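Local atomic coordinates of Lmo0651 protein (Listeria monocytogenes serovar 1/2a, PDB entry 6EP3), a protein that controls expression of the Listeria agr system and mediates virulence, probably by binding specific DNA sequences as a GntR-family transcription factor. Residues L31-L36 against V42-L47; Q57-Y62 against N71-D76; I95-A98 against G102-M105; R119-Y122 against N128-D131. All blocks are in the same frame, centred on the assembly; numbering follows the deposited sequence.

Interaction 1: L31-L36 against V42-L47; sequences LAEEKL and VSRSPL
The flat carboxylate of E33 meets the guanidinium of R44 obliquely, lying neither squarely over its face nor at its edge, with the two planes 26° apart. OE1 of E33 lies 2.5 Å from NH2 of R44, a salt bridge so short that its exact length should not be pressed. An extended glutamate and a long, flexible arginine, bent at chi2 and chi3, can bridge the two helices. These are helices 33-40 and 44-56, the helix-turn-helix of the winged GntR domain.

Beside the ion pair the contact is apolar. L47, its CG anti to the backbone N (chi1 171°), sends its branches toward helix 33-40. L47 CD1 packs against L36 CB at 3.5 Å, and L47 CD2 reaches E33 CB at 3.8 Å. Leucine suits both buried positions, and L36 also rests on L16 and K19 of helix 8-21.

R44 lies at the N-terminal part of helix 44-56, close to R48. Its side chain is about 5 Å from a sulfate probably taken from the crystallisation liquor, consistent with a local charge that favours an anion. By pairing with one end of the guanidinium, E33 probably tempers that charge and limits the arginine's freedom to swing.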
loop_
_atom_site.group_PDB
_atom_site.type_symbol
_atom_site.label_atom_id
_atom_site.label_comp_id
_atom_site.label_asym_id
_atom_site.label_seq_id
_atom_site.Cartn_x
_atom_site.Cartn_y
_atom_site.Cartn_z
ATOM N N LEU B 31 8.847 -3.100 -21.548
ATOM C CA LEU B 31 10.276 -2.970 -21.286
ATOM C C LEU B 31 11.052 -3.988 -22.112
ATOM O O LEU B 31 10.823 -5.197 -21.999
ATOM C CB LEU B 31 10.565 -3.149 -19.797
ATOM C CG LEU B 31 10.078 -2.063 -18.831
ATOM C CD1 LEU B 31 10.195 -0.690 -19.468
ATOM C CD2 LEU B 31 8.657 -2.316 -18.350
ATOM N N ALA B 32 11.966 -3.499 -22.948
ATOM C CA ALA B 32 12.832 -4.365 -23.748
ATOM C C ALA B 32 14.011 -4.781 -22.881
ATOM O O ALA B 32 15.083 -4.175 -22.917
ATOM C CB ALA B 32 13.289 -3.651 -25.014
ATOM N N GLU B 33 13.805 -5.843 -22.097
ATOM C CA GLU B 33 14.813 -6.279 -21.135
ATOM C C GLU B 33 16.132 -6.612 -21.815
ATOM O O GLU B 33 17.203 -6.399 -21.236
ATOM C CB GLU B 33 14.290 -7.478 -20.347
ATOM C CG GLU B 33 12.986 -7.187 -19.628
ATOM C CD GLU B 33 12.578 -8.286 -18.671
ATOM O OE1 GLU B 33 13.395 -9.200 -18.426
ATOM O OE2 GLU B 33 11.440 -8.228 -18.156
ATOM N N GLU B 34 16.073 -7.135 -23.039
ATOM C CA GLU B 34 17.289 -7.507 -23.750
ATOM C C GLU B 34 18.032 -6.273 -24.244
ATOM O O GLU B 34 19.259 -6.187 -24.118
ATOM C CB GLU B 34 16.938 -8.429 -24.920
ATOM C CG GLU B 34 15.740 -9.343 -24.658
ATOM C CD GLU B 34 14.398 -8.656 -24.894
ATOM O OE1 GLU B 34 14.356 -7.663 -25.654
ATOM O OE2 GLU B 34 13.390 -9.103 -24.304
ATOM N N LYS B 35 17.302 -5.299 -24.793
ATOM C CA LYS B 35 17.924 -4.051 -25.222
ATOM C C LYS B 35 18.408 -3.227 -24.037
ATOM O O LYS B 35 19.432 -2.540 -24.136
ATOM C CB LYS B 35 16.938 -3.239 -26.063
ATOM C CG LYS B 35 17.492 -1.922 -26.583
ATOM C CD LYS B 35 16.595 -1.327 -27.657
ATOM C CE LYS B 35 16.398 -2.296 -28.810
ATOM N NZ LYS B 35 15.547 -1.718 -29.887
ATOM N N LEU B 36 17.696 -3.290 -22.910
ATOM C CA LEU B 36 18.099 -2.527 -21.734
ATOM C C LEU B 36 19.397 -3.060 -21.141
ATOM O O LEU B 36 20.275 -2.279 -20.756
ATOM C CB LEU B 36 16.982 -2.550 -20.691
ATOM C CG LEU B 36 15.746 -1.691 -20.959
ATOM C CD1 LEU B 36 14.642 -2.047 -19.982
ATOM C CD2 LEU B 36 16.087 -0.212 -20.872
ATOM N N VAL B 42 25.322 -4.571 -18.736
ATOM C CA VAL B 42 25.139 -5.472 -17.611
ATOM C C VAL B 42 24.560 -6.795 -18.079
ATOM O O VAL B 42 24.018 -6.927 -19.183
ATOM C CB VAL B 42 24.246 -4.834 -16.524
ATOM C CG1 VAL B 42 24.713 -3.427 -16.243
ATOM C CG2 VAL B 42 22.795 -4.803 -16.986
ATOM N N SER B 43 24.708 -7.806 -17.227
ATOM C CA SER B 43 24.032 -9.076 -17.419
ATOM C C SER B 43 22.562 -8.918 -17.043
ATOM O O SER B 43 22.126 -7.869 -16.563
ATOM C CB SER B 43 24.706 -10.171 -16.595
ATOM O OG SER B 43 24.157 -11.440 -16.897
ATOM N N ARG B 44 21.777 -9.970 -17.255
ATOM C CA ARG B 44 20.354 -9.858 -16.976
ATOM C C ARG B 44 20.016 -10.097 -15.510
ATOM O O ARG B 44 18.914 -9.738 -15.083
ATOM C CB ARG B 44 19.566 -10.821 -17.865
ATOM C CG ARG B 44 19.020 -10.157 -19.122
ATOM C CD ARG B 44 17.609 -10.621 -19.455
ATOM N NE ARG B 44 16.589 -10.087 -18.556
ATOM C CZ ARG B 44 15.946 -10.813 -17.647
ATOM N NH1 ARG B 44 16.232 -12.099 -17.504
ATOM N NH2 ARG B 44 15.020 -10.250 -16.881
ATOM N N SER B 45 20.929 -10.678 -14.731
ATOM C CA SER B 45 20.644 -10.909 -13.316
ATOM C C SER B 45 20.372 -9.621 -12.549
ATOM O O SER B 45 19.394 -9.586 -11.780
ATOM C CB SER B 45 21.784 -11.706 -12.674
ATOM O OG SER B 45 21.673 -11.690 -11.259
ATOM N N PRO B 46 21.169 -8.542 -12.685
ATOM C CA PRO B 46 20.804 -7.291 -12.003
ATOM C C PRO B 46 19.519 -6.689 -12.547
ATOM O O PRO B 46 18.588 -6.392 -11.787
ATOM C CB PRO B 46 22.012 -6.380 -12.260
ATOM C CG PRO B 46 22.683 -6.960 -13.457
ATOM C CD PRO B 46 22.488 -8.434 -13.337
ATOM N N LEU B 47 19.463 -6.527 -13.872
ATOM C CA LEU B 47 18.322 -5.898 -14.530
ATOM C C LEU B 47 17.008 -6.540 -14.101
ATOM O O LEU B 47 16.104 -5.862 -13.594
ATOM C CB LEU B 47 18.502 -5.976 -16.048
ATOM C CG LEU B 47 17.331 -5.567 -16.937
ATOM C CD1 LEU B 47 17.841 -4.708 -18.065
ATOM C CD2 LEU B 47 16.616 -6.794 -17.483
#

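Interaction 2: Q57-Y62 against N71-D76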
loop_
_atom_site.group_PDB
_atom_site.type_symbol
_atom_site.label_atom_id
_atom_site.label_comp_id
_atom_site.label_asym_id
_atom_site.label_seq_id
_atom_site.Cartn_x
_atom_site.Cartn_y
_atom_site.Cartn_z
ATOM N N GLN B 57 6.897 -2.100 -6.309
ATOM C CA GLN B 57 6.539 -0.725 -5.999
ATOM C C GLN B 57 5.394 -0.211 -6.860
ATOM O O GLN B 57 5.043 0.970 -6.769
ATOM C CB GLN B 57 7.763 0.184 -6.156
ATOM C CG GLN B 57 8.950 -0.208 -5.288
ATOM C CD GLN B 57 10.216 0.555 -5.634
ATOM O OE1 GLN B 57 10.494 0.822 -6.802
ATOM N NE2 GLN B 57 10.985 0.920 -4.614
ATOM N N GLY B 58 4.801 -1.069 -7.686
ATOM C CA GLY B 58 3.708 -0.650 -8.539
ATOM C C GLY B 58 4.109 0.217 -9.706
ATOM O O GLY B 58 3.233 0.714 -10.421
ATOM N N ILE B 59 5.409 0.404 -9.929
ATOM C CA ILE B 59 5.862 1.232 -11.039
ATOM C C ILE B 59 5.806 0.459 -12.349
ATOM O O ILE B 59 5.510 1.035 -13.405
ATOM C CB ILE B 59 7.278 1.761 -10.745
ATOM C CG1 ILE B 59 7.287 2.530 -9.421
ATOM C CG2 ILE B 59 7.796 2.617 -11.894
ATOM C CD1 ILE B 59 8.657 3.032 -9.006
ATOM N N VAL B 60 6.050 -0.848 -12.305
ATOM C CA VAL B 60 5.999 -1.700 -13.483
ATOM C C VAL B 60 4.976 -2.792 -13.227
ATOM O O VAL B 60 4.866 -3.304 -12.106
ATOM C CB VAL B 60 7.386 -2.298 -13.801
ATOM C CG1 VAL B 60 7.272 -3.468 -14.777
ATOM C CG2 VAL B 60 8.318 -1.224 -14.341
ATOM N N SER B 61 4.216 -3.137 -14.265
ATOM C CA SER B 61 3.227 -4.205 -14.213
ATOM C C SER B 61 3.611 -5.254 -15.243
ATOM O O SER B 61 3.784 -4.931 -16.423
ATOM C CB SER B 61 1.814 -3.678 -14.486
ATOM O OG SER B 61 1.295 -2.992 -13.363
ATOM N N TYR B 62 3.757 -6.500 -14.797
ATOM C CA TYR B 62 4.007 -7.604 -15.709
ATOM C C TYR B 62 2.683 -8.265 -16.071
ATOM O O TYR B 62 1.858 -8.531 -15.193
ATOM C CB TYR B 62 4.962 -8.627 -15.093
ATOM C CG TYR B 62 4.813 -10.018 -15.673
ATOM C CD1 TYR B 62 3.996 -10.970 -15.068
ATOM C CD2 TYR B 62 5.468 -10.371 -16.845
ATOM C CE1 TYR B 62 3.856 -12.237 -15.605
ATOM C CE2 TYR B 62 5.336 -11.632 -17.389
ATOM C CZ TYR B 62 4.529 -12.562 -16.767
ATOM O OH TYR B 62 4.392 -13.821 -17.307
ATOM N N ASN B 71 3.872 1.461 -15.916
ATOM C CA ASN B 71 2.614 2.097 -15.563
ATOM C C ASN B 71 2.718 3.615 -15.671
ATOM O O ASN B 71 3.803 4.185 -15.809
ATOM C CB ASN B 71 2.188 1.694 -14.151
ATOM C CG ASN B 71 1.895 0.214 -14.034
ATOM O OD1 ASN B 71 1.343 -0.396 -14.949
ATOM N ND2 ASN B 71 2.269 -0.374 -12.903
ATOM N N ASP B 72 1.558 4.268 -15.643
ATOM C CA ASP B 72 1.473 5.727 -15.645
ATOM C C ASP B 72 1.839 6.213 -14.249
ATOM O O ASP B 72 1.006 6.216 -13.340
ATOM C CB ASP B 72 0.080 6.188 -16.051
ATOM C CG ASP B 72 0.019 7.676 -16.345
ATOM O OD1 ASP B 72 1.061 8.355 -16.220
ATOM O OD2 ASP B 72 -1.073 8.168 -16.699
ATOM N N CYS B 73 3.094 6.629 -14.076
ATOM C CA CYS B 73 3.637 6.946 -12.764
ATOM C C CYS B 73 3.816 8.434 -12.514
ATOM O O CYS B 73 4.025 8.824 -11.361
ATOM C CB CYS B 73 4.990 6.250 -12.564
ATOM S SG CYS B 73 4.871 4.475 -12.360
ATOM N N ILE B 74 3.741 9.273 -13.547
ATOM C CA ILE B 74 3.962 10.697 -13.347
ATOM C C ILE B 74 2.807 11.271 -12.540
ATOM O O ILE B 74 1.638 10.915 -12.740
ATOM C CB ILE B 74 4.149 11.421 -14.694
ATOM C CG1 ILE B 74 4.811 12.780 -14.474
ATOM C CG2 ILE B 74 2.832 11.563 -15.445
ATOM C CD1 ILE B 74 6.240 12.680 -13.981
ATOM N N VAL B 75 3.137 12.127 -11.581
ATOM C CA VAL B 75 2.181 12.614 -10.598
ATOM C C VAL B 75 2.001 14.108 -10.816
ATOM O O VAL B 75 2.899 14.904 -10.514
ATOM C CB VAL B 75 2.653 12.316 -9.169
ATOM C CG1 VAL B 75 1.697 12.909 -8.152
ATOM C CG2 VAL B 75 2.805 10.814 -8.966
ATOM N N ASP B 76 0.834 14.489 -11.328
ATOM C CA ASP B 76 0.453 15.887 -11.436
ATOM C C ASP B 76 -0.205 16.317 -10.126
ATOM O O ASP B 76 -0.215 15.573 -9.139
ATOM C CB ASP B 76 -0.459 16.092 -12.645
ATOM C CG ASP B 76 -1.791 15.379 -12.499
ATOM O OD1 ASP B 76 -1.849 14.351 -11.795
ATOM O OD2 ASP B 76 -2.781 15.841 -13.104
#
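N71 meets G58, I59 and S61 where the chain leaves the wing, the antiparallel hairpin of strands 60-63 and 67-70 in this winged helix-turn-helix. Along its side chain, N71 CB lies 3.5 Å from the carbonyl O of I59. CG, anti to the carbonyl carbon (chi1 -64°), turns the amide toward the start of the opposite strand; N71 CG itself is 3.3 Å from S61 OG. N71 OD1 lies 3.3 Å from S61 CB. At the tip N71 ND2 spends its N-H groups on two acceptors, G58 O at 2.9 Å and S61 OG at 2.8 Å. Both partners lie almost in the plane of the amide, which fixes the rotation of the group. The bond to G58 is fairly straight at 159°, although the donor sits well above the carbonyl plane of the glycine. Asparagine is short enough, and has enough donors, to tie a main-chain oxygen and a serine hydroxyl together.

The backbone joins in, N71 N donating to I59 O at 3.0 Å, just beyond the hydrogen-bonded pairing of S61 with V69. G58 suits its place as the first residue after helix 44-56 to leave helical angles, with positive phi in a Schellman motif, turning the chain into the wing.

Further on, 71-76 leads to helix 77-101, whose start D76 caps through its side chain, and V75 packs on Y148 of the second subunit. I59, an aliphatic residue suited to a buried place, packs on L54 and F158, and its CG2, anti to the backbone N, lies 3.5 Å from SG of C73.

Interaction 3: I95-A98 against G102-M105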
loop_
_atom_site.group_PDB
_atom_site.type_symbol
_atom_site.label_atom_id
_atom_site.label_comp_id
_atom_site.label_asym_id
_atom_site.label_seq_id
_atom_site.Cartn_x
_atom_site.Cartn_y
_atom_site.Cartn_z
ATOM N N ILE B 95 -3.917 8.921 14.894
ATOM C CA ILE B 95 -4.083 9.726 16.101
ATOM C C ILE B 95 -5.351 9.318 16.842
ATOM O O ILE B 95 -5.360 9.206 18.075
ATOM C CB ILE B 95 -4.066 11.226 15.753
ATOM C CG1 ILE B 95 -2.731 11.595 15.106
ATOM C CG2 ILE B 95 -4.245 12.069 16.996
ATOM C CD1 ILE B 95 -1.535 11.069 15.869
ATOM N N ALA B 96 -6.432 9.056 16.105
ATOM C CA ALA B 96 -7.682 8.652 16.740
ATOM C C ALA B 96 -7.521 7.330 17.484
ATOM O O ALA B 96 -7.987 7.182 18.618
ATOM C CB ALA B 96 -8.793 8.552 15.691
ATOM N N LYS B 97 -6.872 6.351 16.852
ATOM C CA LYS B 97 -6.676 5.058 17.497
ATOM C C LYS B 97 -5.798 5.186 18.732
ATOM O O LYS B 97 -6.116 4.626 19.789
ATOM C CB LYS B 97 -6.072 4.064 16.506
ATOM C CG LYS B 97 -5.949 2.645 17.049
ATOM C CD LYS B 97 -5.183 1.748 16.087
ATOM C CE LYS B 97 -5.003 0.345 16.653
ATOM N NZ LYS B 97 -4.083 -0.468 15.811
ATOM N N ALA B 98 -4.690 5.925 18.622
ATOM C CA ALA B 98 -3.805 6.084 19.770
ATOM C C ALA B 98 -4.530 6.748 20.931
ATOM O O ALA B 98 -4.409 6.307 22.081
ATOM C CB ALA B 98 -2.568 6.892 19.377
ATOM N N GLY B 102 -5.520 4.609 24.274
ATOM C CA GLY B 102 -4.567 5.022 25.293
ATOM C C GLY B 102 -3.170 4.487 25.076
ATOM O O GLY B 102 -2.458 4.205 26.049
ATOM N N TYR B 103 -2.748 4.362 23.820
ATOM C CA TYR B 103 -1.376 3.961 23.551
ATOM C C TYR B 103 -0.401 5.033 24.033
ATOM O O TYR B 103 -0.764 6.188 24.272
ATOM C CB TYR B 103 -1.170 3.694 22.060
ATOM C CG TYR B 103 -2.003 2.560 21.517
ATOM C CD1 TYR B 103 -2.402 2.538 20.186
ATOM C CD2 TYR B 103 -2.382 1.504 22.334
ATOM C CE1 TYR B 103 -3.155 1.498 19.686
ATOM C CE2 TYR B 103 -3.136 0.460 21.845
ATOM C CZ TYR B 103 -3.522 0.459 20.520
ATOM O OH TYR B 103 -4.278 -0.583 20.029
ATOM N N GLU B 104 0.861 4.637 24.145
ATOM C CA GLU B 104 1.940 5.542 24.518
ATOM C C GLU B 104 2.631 6.019 23.247
ATOM O O GLU B 104 3.369 5.260 22.611
ATOM C CB GLU B 104 2.918 4.822 25.442
ATOM C CG GLU B 104 3.671 5.702 26.408
ATOM C CD GLU B 104 4.554 4.890 27.332
ATOM O OE1 GLU B 104 5.687 4.559 26.929
ATOM O OE2 GLU B 104 4.102 4.559 28.452
ATOM N N MET B 105 2.400 7.278 22.887
ATOM C CA MET B 105 3.011 7.846 21.695
ATOM C C MET B 105 4.458 8.229 21.975
ATOM O O MET B 105 4.749 8.906 22.966
ATOM C CB MET B 105 2.224 9.069 21.228
ATOM C CG MET B 105 0.750 8.809 20.984
ATOM S SD MET B 105 -0.133 10.336 20.621
ATOM C CE MET B 105 -1.305 10.380 21.972
#
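A98 and Y103 are joined first by the main chain. Y103 N donates to A98 O at 3.1 Å, reaching back five residues; the donor lies in the carbonyl plane, on a lone pair, though the bond is bent to 139° at the hydrogen. G102 has the positive phi that the turn uses. It is the first residue to leave helical geometry after helix 77-101, and glycine takes up such a conformation readily.

This is a glycine-terminated helix end in the all-helical FCD domain, where the chain turns from helix 77-101 toward helix 107-123.

Apolar contacts form around the small methyl of A98, whose CB is 4.4 Å from CB of Y103 and 4.2 Å from CG of M105. Alanine leaves room for both larger neighbours to fold over the helix, and M105 goes on to touch F143.

The remaining contact joins a lysine chain to an aromatic edge. K97 is extended throughout, its CG anti to the backbone N (chi1 -175°), which carries CE to the rim of the Y103 ring, in its plane and 3.6 Å from OH. Past this contact, NZ of K97 hydrogen-bonds to A144 O and forms a salt bridge with E85 of the second subunit.

Interaction 4: R119-Y122 against N128-D131; sequences RFSY and NYFD. With SO4 (sulfate ion), chain S.
N128 sets its CB almost exactly over the centre of the F120 ring, 3.4 Å from the centroid and only 6° off the ring normal. What is notable in this CH-pi contact is how well centred it is. The amide slants across the ring, its plane 28° from that of the aromatic group, while ND2 is turned to its own partner, D125. F120, with CG anti to the carbonyl carbon (chi1 -75°), leaves its backbone toward helix 126-142, where a flat ring fits against the backbone of the facing turn.

On the side of the ring opposite N128 lies the guanidinium of R119; F120 CE1 is 3.8 Å above the plane of that guanidinium, offset toward its rim. R119 is bent at chi3 and donates from NH1 to O2 of a sulfate at 2.9 Å, an ion probably taken up from the crystallisation liquor. NE pairs with E116.

Deeper in, F120 CB packs on CB of Y129 at 4.0 Å, and CB of S121 comes within 3.8 Å of CE1 of Y129. Both polar ends are satisfied by helix 173-192, S121 OG by R176 and Y129 OH by N180. Serine is small enough to let the tyrosine ring pass, and the tyrosine long enough to reach helix 173-192. The two helices, 107-123 and 126-142, follow one another across a short turn in the FCD domain.

No hydrogen bond joins the segments 119-122 and 128-131, so their contact rests mainly on dispersion, with perhaps some attraction between the pi cloud and a CB polarised by its neighbouring amide.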
loop_
_atom_site.group_PDB
_atom_site.type_symbol
_atom_site.label_atom_id
_atom_site.label_comp_id
_atom_site.label_asym_id
_atom_site.label_seq_id
_atom_site.Cartn_x
_atom_site.Cartn_y
_atom_site.Cartn_z
ATOM N N ARG B 119 16.149 21.856 11.354
ATOM C CA ARG B 119 17.569 21.930 11.033
ATOM C C ARG B 119 17.794 21.986 9.530
ATOM O O ARG B 119 18.574 22.809 9.036
ATOM C CB ARG B 119 18.299 20.732 11.638
ATOM C CG ARG B 119 19.746 20.616 11.191
ATOM C CD ARG B 119 20.519 19.646 12.072
ATOM N NE ARG B 119 20.381 18.256 11.650
ATOM C CZ ARG B 119 21.250 17.633 10.863
ATOM N NH1 ARG B 119 22.318 18.279 10.409
ATOM N NH2 ARG B 119 21.058 16.365 10.532
ATOM N N PHE B 120 17.129 21.104 8.785
ATOM C CA PHE B 120 17.337 21.087 7.342
ATOM C C PHE B 120 16.743 22.324 6.675
ATOM O O PHE B 120 17.282 22.803 5.670
ATOM C CB PHE B 120 16.773 19.794 6.760
ATOM C CG PHE B 120 17.631 18.593 7.044
ATOM C CD1 PHE B 120 18.994 18.629 6.791
ATOM C CD2 PHE B 120 17.089 17.447 7.601
ATOM C CE1 PHE B 120 19.797 17.531 7.057
ATOM C CE2 PHE B 120 17.886 16.345 7.874
ATOM C CZ PHE B 120 19.243 16.389 7.600
ATOM N N SER B 121 15.675 22.891 7.242
ATOM C CA SER B 121 15.184 24.170 6.736
ATOM C C SER B 121 16.187 25.287 7.002
ATOM O O SER B 121 16.379 26.173 6.160
ATOM C CB SER B 121 13.834 24.506 7.365
ATOM O OG SER B 121 13.303 25.690 6.794
ATOM N N TYR B 122 16.836 25.264 8.168
ATOM C CA TYR B 122 17.850 26.270 8.462
ATOM C C TYR B 122 19.044 26.129 7.526
ATOM O O TYR B 122 19.634 27.131 7.104
ATOM C CB TYR B 122 18.284 26.160 9.924
ATOM C CG TYR B 122 19.488 27.001 10.283
ATOM C CD1 TYR B 122 19.350 28.343 10.608
ATOM C CD2 TYR B 122 20.763 26.449 10.305
ATOM C CE1 TYR B 122 20.452 29.115 10.938
ATOM C CE2 TYR B 122 21.866 27.210 10.632
ATOM C CZ TYR B 122 21.706 28.541 10.947
ATOM O OH TYR B 122 22.806 29.299 11.276
ATOM N N ASN B 128 16.719 16.784 2.001
ATOM C CA ASN B 128 16.671 16.293 3.368
ATOM C C ASN B 128 15.490 16.879 4.129
ATOM O O ASN B 128 14.914 16.198 4.979
ATOM C CB ASN B 128 17.985 16.595 4.077
ATOM C CG ASN B 128 19.072 15.612 3.708
ATOM O OD1 ASN B 128 18.825 14.409 3.612
ATOM N ND2 ASN B 128 20.287 16.112 3.507
ATOM N N TYR B 129 15.085 18.113 3.814
ATOM C CA TYR B 129 13.897 18.675 4.449
ATOM C C TYR B 129 12.636 17.928 4.029
ATOM O O TYR B 129 11.758 17.673 4.860
ATOM C CB TYR B 129 13.769 20.164 4.126
ATOM C CG TYR B 129 12.521 20.777 4.714
ATOM C CD1 TYR B 129 12.478 21.178 6.043
ATOM C CD2 TYR B 129 11.378 20.937 3.943
ATOM C CE1 TYR B 129 11.329 21.728 6.583
ATOM C CE2 TYR B 129 10.227 21.480 4.474
ATOM C CZ TYR B 129 10.205 21.872 5.790
ATOM O OH TYR B 129 9.054 22.417 6.309
ATOM N N PHE B 130 12.515 17.605 2.740
ATOM C CA PHE B 130 11.396 16.792 2.270
ATOM C C PHE B 130 11.369 15.445 2.984
ATOM O O PHE B 130 10.322 15.009 3.487
ATOM C CB PHE B 130 11.506 16.601 0.755
ATOM C CG PHE B 130 10.184 16.396 0.054
ATOM C CD1 PHE B 130 9.048 17.086 0.448
ATOM C CD2 PHE B 130 10.090 15.527 -1.022
ATOM C CE1 PHE B 130 7.839 16.899 -0.210
ATOM C CE2 PHE B 130 8.886 15.333 -1.684
ATOM C CZ PHE B 130 7.759 16.021 -1.277
ATOM N N ASP B 131 12.527 14.778 3.054
ATOM C CA ASP B 131 12.607 13.491 3.739
ATOM C C ASP B 131 12.231 13.619 5.213
ATOM O O ASP B 131 11.550 12.750 5.762
ATOM C CB ASP B 131 14.015 12.915 3.605
ATOM C CG ASP B 131 14.339 12.484 2.191
ATOM O OD1 ASP B 131 13.408 12.397 1.360
ATOM O OD2 ASP B 131 15.533 12.249 1.909
HETATM S S SO4 S . 25.138 15.374 9.880
HETATM O O1 SO4 S . 24.296 14.381 9.217
HETATM O O2 SO4 S . 24.601 16.709 9.631
HETATM O O3 SO4 S . 26.497 15.291 9.352
HETATM O O4 SO4 S . 25.159 15.111 11.317
#

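Overall arrangement
The contacts follow one another along the chain without overlap, each closing before the next opens. Interactions 1 and 2 belong to the winged helix-turn-helix end: helix 44-56 leads directly into strand 60-63, and L31 CD2 packs on V60 CG1 at 4.0 Å, although the contact centres are about 19 Å apart. Interaction 2 also starts the passage to helix 77-101. That helix ends at interaction 3, in the FCD range, and the next helix, 107-123, carries interaction 4. Interactions 3 and 4 have centres about 27 Å apart, whereas those of 1 and 3 are about 47 Å apart on opposite sides of the chain's centre. The probable DNA-binding end is thus joined to a distant helical domain through 71-76.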